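Local coordinates for protein probable thiosulfate sulfurtransferase (Thermus thermophilus, PDB 2EG4) that probably transfers the outer sulfur atom of thiosulfate to an acceptor such as cyanide, as rhodaneses do, and carries a bound zinc ion, at residues A[141-146]-A[161-166]; A[167-172]-A[198-203]; A[71-76]-A[193-198]. All coordinates share one frame; numbering follows the deposited sequence.

Interaction 1: residues A[141-146]-A[161-166]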
loop_
_atom_site.group_PDB
_atom_site.type_symbol
_atom_site.label_atom_id
_atom_site.label_comp_id
_atom_site.label_asym_id
_atom_site.label_seq_id
_atom_site.Cartn_x
_atom_site.Cartn_y
_atom_site.Cartn_z
ATOM N N GLU A 141 -0.512 -16.184 -14.002
ATOM C CA GLU A 141 -1.073 -17.430 -13.461
ATOM C C GLU A 141 -2.171 -17.167 -12.428
ATOM O O GLU A 141 -3.141 -17.925 -12.324
ATOM C CB GLU A 141 0.019 -18.282 -12.793
ATOM C CG GLU A 141 1.046 -18.904 -13.728
ATOM C CD GLU A 141 1.882 -17.873 -14.469
ATOM O OE1 GLU A 141 2.202 -16.814 -13.875
ATOM O OE2 GLU A 141 2.233 -18.132 -15.647
ATOM N N GLU A 142 -1.992 -16.114 -11.636
ATOM C CA GLU A 142 -2.985 -15.759 -10.627
ATOM C C GLU A 142 -4.183 -15.168 -11.362
ATOM O O GLU A 142 -5.338 -15.469 -11.051
ATOM C CB GLU A 142 -2.401 -14.724 -9.644
ATOM C CG GLU A 142 -1.358 -15.298 -8.663
ATOM C CD GLU A 142 -0.529 -14.208 -8.002
ATOM O OE1 GLU A 142 0.434 -13.704 -8.632
ATOM O OE2 GLU A 142 -0.856 -13.840 -6.854
ATOM N N PHE A 143 -3.888 -14.324 -12.339
ATOM C CA PHE A 143 -4.916 -13.674 -13.148
ATOM C C PHE A 143 -5.816 -14.691 -13.849
ATOM O O PHE A 143 -7.029 -14.493 -13.978
ATOM C CB PHE A 143 -4.239 -12.786 -14.190
ATOM C CG PHE A 143 -5.192 -12.007 -15.045
ATOM C CD1 PHE A 143 -5.876 -10.909 -14.529
ATOM C CD2 PHE A 143 -5.385 -12.355 -16.380
ATOM C CE1 PHE A 143 -6.727 -10.169 -15.326
ATOM C CE2 PHE A 143 -6.243 -11.615 -17.191
ATOM C CZ PHE A 143 -6.912 -10.523 -16.668
ATOM N N GLN A 144 -5.211 -15.774 -14.322
ATOM C CA GLN A 144 -5.948 -16.818 -15.020
ATOM C C GLN A 144 -6.647 -17.781 -14.072
ATOM O O GLN A 144 -7.417 -18.649 -14.507
ATOM C CB GLN A 144 -4.997 -17.597 -15.925
ATOM C CG GLN A 144 -4.366 -16.778 -17.022
ATOM C CD GLN A 144 -3.426 -17.614 -17.859
ATOM O OE1 GLN A 144 -3.809 -18.670 -18.360
ATOM N NE2 GLN A 144 -2.191 -17.156 -18.014
ATOM N N GLY A 145 -6.388 -17.620 -12.775
ATOM C CA GLY A 145 -7.000 -18.475 -11.780
ATOM C C GLY A 145 -6.349 -19.838 -11.645
ATOM O O GLY A 145 -6.927 -20.739 -11.034
ATOM N N LYS A 146 -5.149 -19.997 -12.199
ATOM C CA LYS A 146 -4.456 -21.275 -12.116
ATOM C C LYS A 146 -3.944 -21.548 -10.706
ATOM O O LYS A 146 -3.797 -22.706 -10.294
ATOM C CB LYS A 146 -3.297 -21.315 -13.113
ATOM C CG LYS A 146 -3.755 -21.509 -14.552
ATOM C CD LYS A 146 -2.576 -21.566 -15.504
ATOM C CE LYS A 146 -3.016 -21.995 -16.895
ATOM N NZ LYS A 146 -4.090 -21.117 -17.438
ATOM N N SER A 161 -11.292 -7.188 -15.564
ATOM C CA SER A 161 -10.004 -6.586 -15.238
ATOM C C SER A 161 -8.922 -6.948 -16.258
ATOM O O SER A 161 -9.041 -7.936 -16.982
ATOM C CB SER A 161 -9.549 -7.051 -13.853
ATOM O OG SER A 161 -9.393 -8.451 -13.856
ATOM N N LYS A 162 -7.865 -6.147 -16.296
ATOM C CA LYS A 162 -6.760 -6.405 -17.217
ATOM C C LYS A 162 -5.520 -6.703 -16.397
ATOM O O LYS A 162 -5.299 -6.087 -15.358
ATOM C CB LYS A 162 -6.522 -5.188 -18.107
ATOM C CG LYS A 162 -7.780 -4.710 -18.837
ATOM C CD LYS A 162 -8.393 -5.813 -19.689
ATOM C CE LYS A 162 -9.634 -5.312 -20.428
ATOM N NZ LYS A 162 -10.314 -6.399 -21.193
ATOM N N ASN A 163 -4.709 -7.642 -16.871
ATOM C CA ASN A 163 -3.501 -8.032 -16.154
ATOM C C ASN A 163 -2.326 -7.095 -16.466
ATOM O O ASN A 163 -1.991 -6.851 -17.628
ATOM C CB ASN A 163 -3.163 -9.482 -16.524
ATOM C CG ASN A 163 -2.060 -10.094 -15.663
ATOM O OD1 ASN A 163 -1.421 -11.074 -16.073
ATOM N ND2 ASN A 163 -1.848 -9.549 -14.464
ATOM N N ALA A 164 -1.733 -6.535 -15.415
ATOM C CA ALA A 164 -0.573 -5.659 -15.542
ATOM C C ALA A 164 0.335 -6.073 -14.378
ATOM O O ALA A 164 0.361 -5.424 -13.327
ATOM C CB ALA A 164 -0.975 -4.177 -15.424
ATOM N N PRO A 165 1.068 -7.195 -14.547
ATOM C CA PRO A 165 1.983 -7.739 -13.533
ATOM C C PRO A 165 2.869 -6.689 -12.889
ATOM O O PRO A 165 3.397 -5.815 -13.565
ATOM C CB PRO A 165 2.783 -8.780 -14.307
ATOM C CG PRO A 165 1.762 -9.282 -15.307
ATOM C CD PRO A 165 1.136 -7.987 -15.789
ATOM N N LEU A 166 3.016 -6.807 -11.572
ATOM C CA LEU A 166 3.813 -5.891 -10.759
ATOM C C LEU A 166 5.138 -5.488 -11.402
ATOM O O LEU A 166 5.515 -4.302 -11.406
ATOM C CB LEU A 166 4.092 -6.545 -9.401
ATOM C CG LEU A 166 5.045 -5.812 -8.455
ATOM C CD1 LEU A 166 4.387 -4.536 -7.950
ATOM C CD2 LEU A 166 5.409 -6.726 -7.293
#
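F143 lays one face of its ring against the side chain of N163. N163 CB sits over the ring centre, 3.5 Å from the centroid of F143 and 7° off the ring normal, a CH-pi contact. The amide of N163 continues over the inner end of the ring, with N163 CG 3.7 Å from F143 CG. Amide and ring planes are 10° apart, so the two flat groups stack. They run past each other in opposite directions. F143 has CG anti to the backbone N (chi1 -177°), which carries the ring out from the helix to the strand. The far edge of the ring reaches S161. F143 CZ is 3.4 Å from S161 O, near the ring plane, and F143 CE1 is 3.5 Å from S161 OG.

Several outer partners fix these groups. N163 ND2 donates to the backbone carbonyls of D136 and R138, which hold the amide flat along the ring. S161 OG is hydrogen-bonded to I158 O and Y190 OH. R157 makes a cation-pi contact with F143 and also bonds F143 O. A Schellman motif at G145, which has positive phi, follows the helix; K146 N bonds E141 O at 2.9 Å. The contact belongs to a beta-alpha-beta unit of the second rhodanese-like domain. Helix 140-143 packs on strand 162-163, which lies at the edge of the parallel sheet and pairs with strand 134-136.

Interaction 2: residues A[167-172]-A[198-203]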
loop_
_atom_site.group_PDB
_atom_site.type_symbol
_atom_site.label_atom_id
_atom_site.label_comp_id
_atom_site.label_asym_id
_atom_site.label_seq_id
_atom_site.Cartn_x
_atom_site.Cartn_y
_atom_site.Cartn_z
ATOM N N GLU A 167 5.843 -6.491 -11.921
ATOM C CA GLU A 167 7.147 -6.306 -12.561
ATOM C C GLU A 167 7.194 -5.116 -13.516
ATOM O O GLU A 167 8.154 -4.340 -13.508
ATOM C CB GLU A 167 7.530 -7.584 -13.307
ATOM C CG GLU A 167 7.842 -8.784 -12.409
ATOM C CD GLU A 167 6.722 -9.141 -11.436
ATOM O OE1 GLU A 167 5.563 -9.321 -11.873
ATOM O OE2 GLU A 167 7.015 -9.256 -10.220
ATOM N N LEU A 168 6.158 -4.968 -14.331
ATOM C CA LEU A 168 6.086 -3.870 -15.293
ATOM C C LEU A 168 6.262 -2.495 -14.649
ATOM O O LEU A 168 6.850 -1.591 -15.240
ATOM C CB LEU A 168 4.732 -3.890 -16.014
ATOM C CG LEU A 168 4.355 -5.115 -16.836
ATOM C CD1 LEU A 168 2.895 -5.004 -17.294
ATOM C CD2 LEU A 168 5.297 -5.217 -18.038
ATOM N N PHE A 169 5.740 -2.336 -13.438
ATOM C CA PHE A 169 5.812 -1.058 -12.746
ATOM C C PHE A 169 7.209 -0.694 -12.270
ATOM O O PHE A 169 7.456 0.448 -11.882
ATOM C CB PHE A 169 4.820 -1.061 -11.577
ATOM C CG PHE A 169 3.389 -1.106 -12.021
ATOM C CD1 PHE A 169 2.693 0.074 -12.272
ATOM C CD2 PHE A 169 2.761 -2.325 -12.269
ATOM C CE1 PHE A 169 1.390 0.043 -12.772
ATOM C CE2 PHE A 169 1.465 -2.367 -12.762
ATOM C CZ PHE A 169 0.780 -1.178 -13.016
ATOM N N LEU A 170 8.122 -1.658 -12.315
ATOM C CA LEU A 170 9.494 -1.421 -11.874
ATOM C C LEU A 170 10.341 -0.769 -12.964
ATOM O O LEU A 170 11.499 -0.417 -12.742
ATOM C CB LEU A 170 10.121 -2.736 -11.416
ATOM C CG LEU A 170 9.272 -3.478 -10.380
ATOM C CD1 LEU A 170 9.984 -4.749 -9.977
ATOM C CD2 LEU A 170 9.012 -2.594 -9.152
ATOM N N SER A 171 9.755 -0.618 -14.145
ATOM C CA SER A 171 10.423 0.021 -15.260
ATOM C C SER A 171 9.528 1.173 -15.688
ATOM O O SER A 171 8.867 1.115 -16.725
ATOM C CB SER A 171 10.618 -0.972 -16.405
ATOM O OG SER A 171 11.527 -1.989 -16.021
ATOM N N PRO A 172 9.498 2.242 -14.877
ATOM C CA PRO A 172 8.706 3.461 -15.076
ATOM C C PRO A 172 8.874 4.204 -16.401
ATOM O O PRO A 172 7.906 4.767 -16.920
ATOM C CB PRO A 172 9.095 4.324 -13.875
ATOM C CG PRO A 172 10.485 3.881 -13.580
ATOM C CD PRO A 172 10.365 2.387 -13.695
ATOM N N ALA A 198 -0.333 -1.608 -3.950
ATOM C CA ALA A 198 0.085 -0.376 -3.293
ATOM C C ALA A 198 1.362 0.103 -4.003
ATOM O O ALA A 198 1.618 1.308 -4.124
ATOM C CB ALA A 198 0.388 -0.641 -1.825
ATOM N N VAL A 199 2.154 -0.845 -4.483
ATOM C CA VAL A 199 3.383 -0.496 -5.194
ATOM C C VAL A 199 2.997 0.176 -6.512
ATOM O O VAL A 199 3.523 1.224 -6.867
ATOM C CB VAL A 199 4.249 -1.749 -5.506
ATOM C CG1 VAL A 199 5.491 -1.315 -6.330
ATOM C CG2 VAL A 199 4.736 -2.403 -4.223
ATOM N N ALA A 200 2.060 -0.434 -7.228
ATOM C CA ALA A 200 1.611 0.125 -8.512
ATOM C C ALA A 200 0.937 1.471 -8.291
ATOM O O ALA A 200 1.046 2.386 -9.125
ATOM C CB ALA A 200 0.671 -0.842 -9.179
ATOM N N PHE A 201 0.256 1.596 -7.150
ATOM C CA PHE A 201 -0.432 2.820 -6.768
ATOM C C PHE A 201 0.581 3.960 -6.719
ATOM O O PHE A 201 0.407 4.974 -7.388
ATOM C CB PHE A 201 -1.112 2.630 -5.394
ATOM C CG PHE A 201 -1.632 3.906 -4.765
ATOM C CD1 PHE A 201 -2.911 4.375 -5.045
ATOM C CD2 PHE A 201 -0.851 4.609 -3.858
ATOM C CE1 PHE A 201 -3.412 5.518 -4.430
ATOM C CE2 PHE A 201 -1.341 5.772 -3.232
ATOM C CZ PHE A 201 -2.629 6.223 -3.523
ATOM N N PHE A 202 1.650 3.794 -5.940
ATOM C CA PHE A 202 2.663 4.844 -5.844
ATOM C C PHE A 202 3.421 5.134 -7.135
ATOM O O PHE A 202 3.733 6.299 -7.419
ATOM C CB PHE A 202 3.647 4.526 -4.713
ATOM C CG PHE A 202 3.068 4.749 -3.363
ATOM C CD1 PHE A 202 2.735 6.039 -2.950
ATOM C CD2 PHE A 202 2.802 3.675 -2.518
ATOM C CE1 PHE A 202 2.140 6.259 -1.720
ATOM C CE2 PHE A 202 2.207 3.882 -1.286
ATOM C CZ PHE A 202 1.872 5.177 -0.880
ATOM N N VAL A 203 3.708 4.099 -7.914
ATOM C CA VAL A 203 4.414 4.288 -9.172
ATOM C C VAL A 203 3.537 5.088 -10.123
ATOM O O VAL A 203 3.974 6.097 -10.692
ATOM C CB VAL A 203 4.747 2.943 -9.855
ATOM C CG1 VAL A 203 5.298 3.193 -11.280
ATOM C CG2 VAL A 203 5.770 2.183 -9.023
#
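F169 of the 167-172 loop packs on A200 and V203 of helix 195-206. Residues 167-170 have helical backbone angles but lack regular helical bonding. L170 N bonds E167 O at 2.9 Å, and S171 N reaches L168 O at 3.3 Å. CB of F169 points toward the helix. Its CG lies anti to the carbonyl carbon (chi1 -67°), which brings the ring face down on the helix. A200 CB stands over the ring centre, 3.6 Å from the centroid of F169 and 6° off the normal, a CH-pi contact. The methyl is nearly equidistant from all six ring carbons. V203 takes the edge instead, with V203 CG1 4.2 Å from F169 CD1. The same methyl lies 3.5 Å from F169 O, and V203 CG2 also touches that oxygen, so the valine fork meets the backbone as well as the ring. No hydrogen bond crosses between the segments; the side chains meet through apolar groups, and the contact is buried. L175 and L179 of helix 175-179 also touch the F169 ring, and V137, just after strand 134-136, touches both F169 and A200. Through F169 the loop after strand 162-163 touches both helix 175-179 and helix 195-206.

Interaction 3: residues A[71-76]-A[193-198]; sequences LTSRLC and SGARSA. With SO4 (sulfate ion), chain D.
The guanidinium of R196 turns an edge to a bound sulfate, while the backbone of R196 lies against S73. R196 NH2 donates to sulfate O2 at 2.7 Å, and R196 NE to sulfate O4 at 3.0 Å. A further bond from NE to O2 is weak. The side chain bends at chi3 (-77°), which folds this edge back over the ion. Backbone N-H groups of the loop and of the first turn of the helix grip the same sulfate. S193 N bonds sulfate O3 at 2.8 Å, and A195 N shares that oxygen. R196 N bonds sulfate O4 at 2.8 Å, and H192 N adds another bond. The ion probably came from the crystallisation liquor. A loop of backbone N-H groups closing on an anion at a helix start is consistent with the active-site loop of rhodaneses. With an alanine in place of R196, sulfate O2 would probably lose its side-chain donors, O4 the bond from NE, and E142, the salt-bridge partner of NH2, its mate.

Behind the pocket the segments meet through small groups. S73 CB is 4.0 Å from A195 CB. One turn on, A198 CB packs 3.5 Å from C76 O and touches C76 CB. T72 OG1 N-caps helix 73-84, accepting from L75 N at 2.9 Å. Helix 73-84 of the first rhodanese-like domain and helix 195-206 of the second thus meet at their first turns.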
loop_
_atom_site.group_PDB
_atom_site.type_symbol
_atom_site.label_atom_id
_atom_site.label_comp_id
_atom_site.label_asym_id
_atom_site.label_seq_id
_atom_site.Cartn_x
_atom_site.Cartn_y
_atom_site.Cartn_z
ATOM N N LEU A 71 12.076 -0.989 -3.377
ATOM C CA LEU A 71 10.647 -0.688 -3.407
ATOM C C LEU A 71 9.858 -1.961 -3.143
ATOM O O LEU A 71 9.302 -2.567 -4.058
ATOM C CB LEU A 71 10.278 -0.117 -4.778
ATOM C CG LEU A 71 8.868 0.462 -4.919
ATOM C CD1 LEU A 71 8.686 1.744 -4.126
ATOM C CD2 LEU A 71 8.636 0.739 -6.421
ATOM N N THR A 72 9.776 -2.332 -1.872
ATOM C CA THR A 72 9.114 -3.557 -1.455
ATOM C C THR A 72 7.603 -3.428 -1.283
ATOM O O THR A 72 7.067 -2.325 -1.107
ATOM C CB THR A 72 9.704 -4.035 -0.137
ATOM O OG1 THR A 72 9.331 -3.100 0.879
ATOM C CG2 THR A 72 11.232 -4.085 -0.211
ATOM N N SER A 73 6.910 -4.564 -1.340
ATOM C CA SER A 73 5.471 -4.527 -1.179
ATOM C C SER A 73 5.168 -4.182 0.286
ATOM O O SER A 73 4.183 -3.507 0.554
ATOM C CB SER A 73 4.831 -5.867 -1.579
ATOM O OG SER A 73 5.180 -6.891 -0.681
ATOM N N ARG A 74 6.024 -4.602 1.217
ATOM C CA ARG A 74 5.760 -4.254 2.622
ATOM C C ARG A 74 5.929 -2.741 2.825
ATOM O O ARG A 74 5.158 -2.127 3.546
ATOM C CB ARG A 74 6.644 -5.054 3.597
ATOM C CG ARG A 74 8.101 -4.726 3.541
ATOM C CD ARG A 74 8.950 -5.779 4.274
ATOM N NE ARG A 74 10.348 -5.534 3.959
ATOM C CZ ARG A 74 11.286 -6.460 3.811
ATOM N NH1 ARG A 74 10.996 -7.754 3.938
ATOM N NH2 ARG A 74 12.534 -6.081 3.555
ATOM N N LEU A 75 6.907 -2.128 2.157
ATOM C CA LEU A 75 7.079 -0.684 2.262
ATOM C C LEU A 75 5.870 0.065 1.692
ATOM O O LEU A 75 5.332 0.949 2.328
ATOM C CB LEU A 75 8.349 -0.251 1.507
ATOM C CG LEU A 75 8.522 1.254 1.271
ATOM C CD1 LEU A 75 8.732 1.971 2.612
ATOM C CD2 LEU A 75 9.725 1.493 0.351
ATOM N N CYS A 76 5.425 -0.314 0.502
ATOM C CA CYS A 76 4.309 0.395 -0.106
ATOM C C CYS A 76 2.962 0.144 0.566
ATOM O O CYS A 76 2.161 1.060 0.675
ATOM C CB CYS A 76 4.267 0.067 -1.587
ATOM S SG CYS A 76 5.730 0.667 -2.470
ATOM N N SER A 193 -4.170 -8.763 -1.275
ATOM C CA SER A 193 -4.603 -7.995 -0.130
ATOM C C SER A 193 -4.091 -6.570 -0.202
ATOM O O SER A 193 -3.862 -5.929 0.822
ATOM C CB SER A 193 -4.186 -8.654 1.196
ATOM O OG SER A 193 -2.767 -8.746 1.331
ATOM N N GLY A 194 -3.900 -6.096 -1.432
ATOM C CA GLY A 194 -3.493 -4.712 -1.670
ATOM C C GLY A 194 -2.040 -4.308 -1.509
ATOM O O GLY A 194 -1.747 -3.124 -1.508
ATOM N N ALA A 195 -1.137 -5.277 -1.378
ATOM C CA ALA A 195 0.290 -4.985 -1.184
ATOM C C ALA A 195 1.003 -4.631 -2.494
ATOM O O ALA A 195 1.553 -3.536 -2.636
ATOM C CB ALA A 195 0.986 -6.198 -0.480
ATOM N N ARG A 196 1.008 -5.546 -3.454
ATOM C CA ARG A 196 1.642 -5.245 -4.721
ATOM C C ARG A 196 0.932 -4.106 -5.425
ATOM O O ARG A 196 1.552 -3.341 -6.177
ATOM C CB ARG A 196 1.669 -6.473 -5.611
ATOM C CG ARG A 196 2.706 -7.515 -5.209
ATOM C CD ARG A 196 2.510 -8.793 -6.021
ATOM N NE ARG A 196 1.378 -9.561 -5.505
ATOM C CZ ARG A 196 0.948 -10.713 -6.018
ATOM N NH1 ARG A 196 1.544 -11.236 -7.088
ATOM N NH2 ARG A 196 -0.042 -11.375 -5.425
ATOM N N SER A 197 -0.379 -3.991 -5.204
ATOM C CA SER A 197 -1.111 -2.914 -5.847
ATOM C C SER A 197 -0.766 -1.590 -5.214
ATOM O O SER A 197 -0.880 -0.553 -5.855
ATOM C CB SER A 197 -2.631 -3.198 -5.845
ATOM O OG SER A 197 -3.092 -3.614 -4.570
ATOM N N ALA A 198 -0.333 -1.608 -3.950
ATOM C CA ALA A 198 0.085 -0.376 -3.293
ATOM C C ALA A 198 1.362 0.103 -4.003
ATOM O O ALA A 198 1.618 1.308 -4.124
ATOM C CB ALA A 198 0.388 -0.641 -1.825
HETATM S S SO4 D . -0.515 -9.162 -2.491
HETATM O O1 SO4 D . 0.008 -10.341 -1.725
HETATM O O2 SO4 D . -1.266 -9.657 -3.691
HETATM O O3 SO4 D . -1.428 -8.356 -1.614
HETATM O O4 SO4 D . 0.633 -8.305 -2.939
#

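From the N terminus, 71-76 comes first and is separated by 116 residues from its partner 193-198. Interaction 3 thus closes the longest loop and ties the two rhodanese-like domains together. Interaction 1 opens and closes within that loop, with 14 residues between its segments, inside one beta-alpha-beta unit. Interaction 2 begins directly after it at 167 and ends at 203. It crosses interaction 3, and the two share A198 on helix 195-206. Direct contacts link all three: A164 touches F169, L166 touches both V199 and R196, and V199 packs on L71 and C76. Helix 195-206 thus takes part in the sulfate site, the domain interface and the packing of the 167-172 loop.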